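Local coordinates for protein endo-alpha-(1->5)-L-arabinanase (Bacillus licheniformis, PDB 6B7K) that probably cleaves internal alpha-(1->5)-arabinofuranosidic linkages in arabinan, as a calcium-containing glycoside hydrolase of family 43, at residues Gly17-His22 / Val283-Ile288; Thr219-Tyr224 / Gly247-Ser252; Ile27-Thr32 / Asp114-Gly119. All blocks are in the same frame, centred on the assembly; numbering follows the deposited sequence.

Contact 1 (Gly17-His22 / Val283-Ile288)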
# COMPACT_ATOMS: atom_id res chain seq x y z
N GLY A 17 -11.52 -17.69 8.65
CA GLY A 17 -11.82 -18.22 7.33
C GLY A 17 -10.60 -18.09 6.44
O GLY A 17 -9.47 -18.37 6.86
N ASP A 18 -10.82 -17.67 5.19
CA ASP A 18 -9.74 -17.52 4.22
C ASP A 18 -9.17 -16.11 4.33
O ASP A 18 -9.31 -15.26 3.45
CB ASP A 18 -10.26 -17.81 2.81
CG ASP A 18 -9.15 -18.01 1.80
OD1 ASP A 18 -7.97 -17.85 2.16
OD2 ASP A 18 -9.46 -18.32 0.63
N ASN A 19 -8.50 -15.87 5.46
CA ASN A 19 -8.00 -14.55 5.82
C ASN A 19 -6.51 -14.37 5.51
O ASN A 19 -5.87 -13.47 6.07
CB ASN A 19 -8.26 -14.28 7.31
CG ASN A 19 -7.60 -15.29 8.21
OD1 ASN A 19 -7.33 -16.43 7.81
ND2 ASN A 19 -7.33 -14.90 9.45
N PHE A 20 -5.95 -15.21 4.64
CA PHE A 20 -4.57 -15.03 4.23
C PHE A 20 -4.46 -13.85 3.28
O PHE A 20 -5.25 -13.72 2.34
CB PHE A 20 -4.03 -16.30 3.56
CG PHE A 20 -2.74 -16.08 2.81
CD1 PHE A 20 -1.53 -16.13 3.46
CD2 PHE A 20 -2.75 -15.83 1.44
CE1 PHE A 20 -0.34 -15.94 2.78
CE2 PHE A 20 -1.56 -15.63 0.75
CZ PHE A 20 -0.36 -15.68 1.43
N ILE A 21 -3.47 -12.99 3.51
CA ILE A 21 -3.25 -11.82 2.66
C ILE A 21 -1.81 -11.37 2.84
O ILE A 21 -1.14 -11.73 3.81
CB ILE A 21 -4.24 -10.68 3.01
CG1 ILE A 21 -4.41 -9.74 1.82
CG2 ILE A 21 -3.77 -9.92 4.24
CD1 ILE A 21 -4.88 -10.43 0.56
N HIS A 22 -1.32 -10.59 1.88
CA HIS A 22 -0.02 -9.95 1.99
C HIS A 22 -0.05 -8.67 1.18
O HIS A 22 -0.48 -8.68 0.02
CB HIS A 22 1.10 -10.87 1.50
CG HIS A 22 2.44 -10.55 2.09
ND1 HIS A 22 3.39 -9.81 1.43
CD2 HIS A 22 2.98 -10.87 3.29
CE1 HIS A 22 4.46 -9.69 2.20
NE2 HIS A 22 4.24 -10.33 3.33
N VAL A 283 2.40 -17.53 8.85
CA VAL A 283 1.73 -17.14 7.62
C VAL A 283 1.01 -15.81 7.84
O VAL A 283 0.38 -15.59 8.88
CB VAL A 283 0.77 -18.25 7.16
CG1 VAL A 283 -0.07 -18.72 8.32
CG2 VAL A 283 -0.11 -17.77 6.03
N SER A 284 1.14 -14.91 6.87
CA SER A 284 0.58 -13.57 7.00
C SER A 284 -0.94 -13.61 6.88
O SER A 284 -1.48 -14.12 5.90
CB SER A 284 1.17 -12.64 5.95
OG SER A 284 0.97 -13.16 4.64
N LYS A 285 -1.62 -13.05 7.88
CA LYS A 285 -3.07 -12.97 7.92
C LYS A 285 -3.51 -11.52 7.74
O LYS A 285 -2.70 -10.60 7.64
CB LYS A 285 -3.61 -13.54 9.24
CG LYS A 285 -3.08 -14.92 9.58
CD LYS A 285 -3.55 -15.94 8.57
CE LYS A 285 -3.17 -17.34 9.00
NZ LYS A 285 -3.77 -18.37 8.12
N LEU A 286 -4.82 -11.33 7.68
CA LEU A 286 -5.42 -10.01 7.53
C LEU A 286 -5.81 -9.46 8.90
O LEU A 286 -6.50 -10.14 9.67
CB LEU A 286 -6.65 -10.07 6.62
CG LEU A 286 -7.42 -8.76 6.43
CD1 LEU A 286 -6.52 -7.69 5.83
CD2 LEU A 286 -8.65 -8.99 5.56
N LEU A 287 -5.35 -8.25 9.20
CA LEU A 287 -5.68 -7.56 10.45
C LEU A 287 -6.31 -6.22 10.11
O LEU A 287 -5.71 -5.41 9.39
CB LEU A 287 -4.45 -7.37 11.33
CG LEU A 287 -4.00 -8.60 12.12
CD1 LEU A 287 -2.97 -8.20 13.16
CD2 LEU A 287 -5.20 -9.27 12.78
N ILE A 288 -7.52 -5.99 10.62
CA ILE A 288 -8.28 -4.78 10.35
C ILE A 288 -8.61 -4.11 11.67
O ILE A 288 -9.07 -4.77 12.61
CB ILE A 288 -9.55 -5.07 9.55
CG1 ILE A 288 -9.22 -5.89 8.30
CG2 ILE A 288 -10.24 -3.78 9.16
CD1 ILE A 288 -10.43 -6.30 7.52
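The loop that follows strand 16-17 crosses strand 284-293 at a steep angle, their end-to-end directions 104° apart, and the two segments meet through a single beta bridge between F20 and K285. It joins the first and last blades of the five-bladed propeller typical of family 43.

Three hydrogen bonds carry the polar part. S284 OG, set between its own backbone N and carbonyl carbon, donates to I21 O at 2.7 Å, approaching from above the carbonyl plane. The two main-chain bonds are weak: I21 N reaches S284 O at 3.3 Å but fairly straight (165°), whereas L286 N meets N19 O at 2.9 Å with a bent N-H (124°). The same serine hydroxyl lies near the ring plane of H22, at its edge, 3.3 Å from CD2. H22 NE2 bonds Y276 OH, and the ring lies beside D23, the predicted proton acceptor.

The rest is side-chain packing. F20, with CG anti to its backbone N, presents the edge of its ring to V283, CD1 lying 3.4 Å from CG2. I21 CG2 packs 3.7 Å from L286 CB. The amide of N19 crosses the K285 chain obliquely, OD1 lying 3.9 Å from CD, while ND2 bonds T15 OG1. An alanine at N19 would remove that amide and its bond to T15, and would probably loosen the packing against the K285 methylenes.

With no ion pair across the segments, this blade-to-blade link rests on close packing, one serine-to-carbonyl bond and two weak main-chain bonds, each using a backbone atom of N19 or I21.

Contact 2 (Thr219-Tyr224 / Gly247-Ser252)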
# COMPACT_ATOMS: atom_id res chain seq x y z
N THR A 219 11.02 -8.23 11.22
CA THR A 219 10.95 -6.94 11.90
C THR A 219 10.18 -5.98 11.01
O THR A 219 10.74 -5.40 10.08
CB THR A 219 12.35 -6.41 12.20
OG1 THR A 219 13.04 -6.18 10.96
CG2 THR A 219 13.15 -7.41 13.03
N TYR A 220 8.89 -5.85 11.25
CA TYR A 220 8.05 -5.00 10.43
C TYR A 220 7.26 -4.09 11.35
O TYR A 220 6.62 -4.56 12.29
CB TYR A 220 7.12 -5.84 9.54
CG TYR A 220 6.93 -5.36 8.11
CD1 TYR A 220 7.82 -4.47 7.52
CD2 TYR A 220 5.85 -5.80 7.35
CE1 TYR A 220 7.64 -4.04 6.21
CE2 TYR A 220 5.66 -5.37 6.04
CZ TYR A 220 6.55 -4.49 5.48
OH TYR A 220 6.36 -4.07 4.19
N LYS A 221 7.28 -2.79 11.06
CA LYS A 221 6.61 -1.80 11.90
C LYS A 221 5.77 -0.89 11.02
O LYS A 221 5.89 -0.88 9.79
CB LYS A 221 7.62 -0.99 12.71
CG LYS A 221 8.41 -1.82 13.70
CD LYS A 221 9.58 -1.02 14.23
CE LYS A 221 10.51 -1.89 15.05
NZ LYS A 221 11.09 -2.98 14.21
N ILE A 222 4.90 -0.12 11.67
CA ILE A 222 4.04 0.85 11.01
C ILE A 222 4.29 2.20 11.67
O ILE A 222 4.08 2.35 12.88
CB ILE A 222 2.56 0.47 11.09
CG1 ILE A 222 2.30 -0.83 10.32
CG2 ILE A 222 1.68 1.59 10.57
CD1 ILE A 222 0.88 -1.33 10.44
N ALA A 223 4.72 3.18 10.88
CA ALA A 223 5.05 4.51 11.37
C ALA A 223 4.33 5.55 10.52
O ALA A 223 4.07 5.34 9.33
CB ALA A 223 6.56 4.77 11.35
N TYR A 224 4.03 6.69 11.14
CA TYR A 224 3.22 7.73 10.51
C TYR A 224 3.85 9.10 10.72
O TYR A 224 4.72 9.29 11.58
CB TYR A 224 1.78 7.72 11.04
CG TYR A 224 1.67 7.79 12.54
CD1 TYR A 224 1.76 6.64 13.32
CD2 TYR A 224 1.48 9.00 13.19
CE1 TYR A 224 1.67 6.70 14.69
CE2 TYR A 224 1.38 9.07 14.57
CZ TYR A 224 1.47 7.91 15.32
OH TYR A 224 1.38 7.96 16.69
N GLY A 247 9.59 8.76 12.17
CA GLY A 247 8.46 7.86 12.15
C GLY A 247 8.02 7.47 13.54
O GLY A 247 8.72 6.72 14.23
N THR A 248 6.87 7.97 13.98
CA THR A 248 6.28 7.53 15.24
C THR A 248 5.59 6.19 15.01
O THR A 248 4.71 6.08 14.14
CB THR A 248 5.29 8.56 15.77
OG1 THR A 248 4.46 9.01 14.70
CG2 THR A 248 6.03 9.74 16.38
N ILE A 249 5.98 5.18 15.77
CA ILE A 249 5.52 3.81 15.54
C ILE A 249 4.09 3.67 16.03
O ILE A 249 3.79 3.92 17.20
CB ILE A 249 6.45 2.80 16.22
CG1 ILE A 249 7.81 2.78 15.52
CG2 ILE A 249 5.82 1.41 16.21
CD1 ILE A 249 8.82 1.88 16.19
N LEU A 250 3.19 3.26 15.13
CA LEU A 250 1.81 2.99 15.49
C LEU A 250 1.60 1.55 15.92
O LEU A 250 0.70 1.28 16.74
CB LEU A 250 0.89 3.30 14.30
CG LEU A 250 -0.61 3.13 14.52
CD1 LEU A 250 -1.12 4.08 15.60
CD2 LEU A 250 -1.37 3.34 13.22
N ASP A 251 2.40 0.63 15.41
CA ASP A 251 2.23 -0.79 15.73
C ASP A 251 3.55 -1.50 15.45
O ASP A 251 4.04 -1.48 14.32
CB ASP A 251 1.10 -1.40 14.90
CG ASP A 251 0.82 -2.84 15.27
OD1 ASP A 251 1.27 -3.27 16.35
OD2 ASP A 251 0.15 -3.53 14.48
N SER A 252 4.11 -2.13 16.48
CA SER A 252 5.30 -2.96 16.33
C SER A 252 5.03 -4.44 16.54
O SER A 252 5.94 -5.25 16.33
CB SER A 252 6.40 -2.50 17.30
OG SER A 252 5.89 -2.33 18.61
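I222 O is gripped by two successive N-H groups, that of L250 at 2.6 Å, nearly along the C=O axis, and that of D251 in a longer, weak bond. This is a classic beta bulge: L250 and D251 both stand opposite I222, and the antiparallel register shifts by one residue between I222 and A223. It interrupts the pairing of strands 221-227 and 248-251, the latter the outermost strand of its four-stranded propeller blade. A third bond completes the bulge, I222 N donating to D251 O at 3.1 Å, within the carbonyl plane.

Regular pairing resumes toward Y224 and T248. Y224 N reaches T248 O from above that carbonyl's plane, and Y224 O receives T248 OG1 at 3.1 Å and, weakly, T248 N. In between, A223 and I249 form a non-hydrogen-bonded pair in which A223 CA approaches T248 O at 3.2 Å.

The charged ends have partners beyond the two segments: D251 forms a salt bridge with R273 of the next blade, and K221 one with D210. Y220, just before the paired region, makes a weak bond to E192, the predicted proton donor.

On the face of A223 and I249, A223 CB rests 3.7 Å from G247 CA, and the K221 chain crosses I249 obliquely. The other face carries I222, Y224, T248 and D251. At the bulge, L250 CB runs alongside I222 CG2 and meets the edge of the Y224 ring, 3.5 Å from CE1. T248 covers one face of that ring: its CB makes a CH-pi contact 4.2 Å from the centroid, and OG1, the hydroxyl bonded to Y224 O, sits 3.1 Å above the plane, offset toward the rim.

Contact 3 (Ile27-Thr32 / Asp114-Gly119)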
# COMPACT_ATOMS: atom_id res chain seq x y z
N ILE A 27 -11.16 -1.95 0.34
CA ILE A 27 -12.20 -1.16 -0.31
C ILE A 27 -13.53 -1.82 0.06
O ILE A 27 -13.56 -2.89 0.66
CB ILE A 27 -12.00 -1.08 -1.84
CG1 ILE A 27 -12.94 -0.05 -2.50
CG2 ILE A 27 -12.16 -2.45 -2.48
CD1 ILE A 27 -12.84 1.35 -1.93
N LYS A 28 -14.64 -1.17 -0.29
CA LYS A 28 -15.95 -1.60 0.17
C LYS A 28 -16.99 -1.08 -0.81
O LYS A 28 -17.26 0.12 -0.84
CB LYS A 28 -16.21 -1.09 1.58
CG LYS A 28 -17.32 -1.78 2.33
CD LYS A 28 -17.60 -1.03 3.61
CE LYS A 28 -18.74 -1.65 4.39
NZ LYS A 28 -19.93 -1.91 3.55
N GLU A 29 -17.55 -1.98 -1.62
CA GLU A 29 -18.57 -1.64 -2.60
C GLU A 29 -19.90 -2.23 -2.15
O GLU A 29 -20.02 -3.45 -1.99
CB GLU A 29 -18.19 -2.17 -3.99
CG GLU A 29 -19.27 -2.01 -5.04
CD GLU A 29 -18.92 -2.68 -6.35
OE1 GLU A 29 -18.06 -2.15 -7.09
OE2 GLU A 29 -19.49 -3.75 -6.64
N GLY A 30 -20.89 -1.37 -1.94
CA GLY A 30 -22.11 -1.82 -1.32
C GLY A 30 -21.84 -2.27 0.10
O GLY A 30 -21.10 -1.62 0.85
N ASN A 31 -22.43 -3.40 0.48
CA ASN A 31 -22.18 -3.99 1.79
C ASN A 31 -21.02 -4.97 1.79
O ASN A 31 -20.74 -5.58 2.83
CB ASN A 31 -23.44 -4.71 2.28
CG ASN A 31 -24.36 -3.79 3.07
OD1 ASN A 31 -23.92 -2.82 3.68
ND2 ASN A 31 -25.65 -4.10 3.05
N THR A 32 -20.32 -5.13 0.67
CA THR A 32 -19.28 -6.14 0.53
C THR A 32 -17.90 -5.50 0.67
O THR A 32 -17.58 -4.55 -0.06
CB THR A 32 -19.39 -6.86 -0.81
OG1 THR A 32 -20.69 -7.43 -0.95
CG2 THR A 32 -18.34 -7.96 -0.91
N ASP A 114 -15.59 -0.02 -13.58
CA ASP A 114 -16.70 0.75 -13.05
C ASP A 114 -17.35 0.09 -11.85
O ASP A 114 -18.07 0.76 -11.10
CB ASP A 114 -17.77 0.97 -14.13
CG ASP A 114 -18.58 -0.29 -14.40
OD1 ASP A 114 -17.98 -1.33 -14.74
OD2 ASP A 114 -19.82 -0.24 -14.27
N ARG A 115 -17.13 -1.21 -11.66
CA ARG A 115 -17.78 -1.95 -10.58
C ARG A 115 -16.98 -3.22 -10.33
O ARG A 115 -16.87 -4.06 -11.22
CB ARG A 115 -19.23 -2.29 -10.95
CG ARG A 115 -19.93 -3.18 -9.94
CD ARG A 115 -21.41 -3.33 -10.25
NE ARG A 115 -21.64 -3.87 -11.59
CZ ARG A 115 -21.77 -5.16 -11.87
NH1 ARG A 115 -21.69 -6.06 -10.90
NH2 ARG A 115 -21.98 -5.55 -13.11
N ILE A 116 -16.43 -3.34 -9.12
CA ILE A 116 -15.56 -4.48 -8.81
C ILE A 116 -16.31 -5.80 -8.98
O ILE A 116 -15.73 -6.80 -9.41
CB ILE A 116 -15.00 -4.32 -7.38
CG1 ILE A 116 -14.13 -3.06 -7.30
CG2 ILE A 116 -14.20 -5.55 -6.98
CD1 ILE A 116 -13.51 -2.83 -5.93
N SER A 117 -17.61 -5.82 -8.67
CA SER A 117 -18.37 -7.06 -8.74
C SER A 117 -18.59 -7.54 -10.17
O SER A 117 -19.06 -8.67 -10.36
CB SER A 117 -19.72 -6.89 -8.04
OG SER A 117 -20.60 -6.09 -8.81
N SER A 118 -18.27 -6.73 -11.18
CA SER A 118 -18.31 -7.22 -12.55
C SER A 118 -17.13 -8.12 -12.87
O SER A 118 -17.23 -8.96 -13.77
CB SER A 118 -18.36 -6.05 -13.54
OG SER A 118 -17.08 -5.47 -13.70
N GLY A 119 -16.01 -7.96 -12.16
CA GLY A 119 -14.83 -8.75 -12.42
C GLY A 119 -14.11 -8.43 -13.71
O GLY A 119 -13.17 -9.14 -14.07
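A type II' beta turn from E29 to T32, closed by T32 N donating to E29 O, connects the two strands of the hairpin 25-29 and 32-38 beside a short 3-10 turn, 116-118. The hairpin belongs to the first blade of the propeller and the 3-10 turn to the loop joining strands 106-113 and 122-130 of the second, so the contact bridges neighbouring blades.

E29 does most of the work. Its CG lies anti to the backbone N and the chain stays extended (chi2 -174°), carrying the carboxylate across to the start of the 3-10 turn. There OE1 takes the N-H of I116 at 2.9 Å through its syn lone pair. OE2 receives two weak bonds, from S117 N at 3.5 Å and from S117 OG at 3.4 Å. Backbone N-H groups at the beginning of such a turn are likely to stabilise the negative charge.

R115 approaches E29 with its aliphatic part: R115 CG lies 3.4 Å from E29 OE2, whereas R115 NH1 remains 5.3 Å from that oxygen, so no salt bridge forms. Its guanidinium bends back instead, NH1 donating to S117 OG, the hydroxyl that also reaches E29. R115 O accepts from both S118 N and S118 OG, which holds the turn together from within.

Deeper in, I27 and I116 cross obliquely beneath this polar layer, both also packing on I85 and F36. The two isoleucines meet by a single pair of methyls, I27 CG2 lying 3.7 Å from I116 CD1.

Contacts 1 and 3 both involve the first blade and join it to its two neighbours, the last and the second blade, whereas contact 2 lies within the fourth blade, pairing its two outer strands. All three are partly buried. Contact 3 sits farthest out, about 19 Å from the chain centre, and relies on a carboxylate meeting backbone N-H groups over a small apolar patch. Contacts 1 and 2, about 15 and 14 Å from that centre, depend more on main-chain bonds, sparse at a crossing loop in contact 1 and more numerous along the paired strands of contact 2, though shifted there by a bulge. Contacts 2 and 3 lie on opposite sides of the chain's centre, their own centres about 30 Å apart.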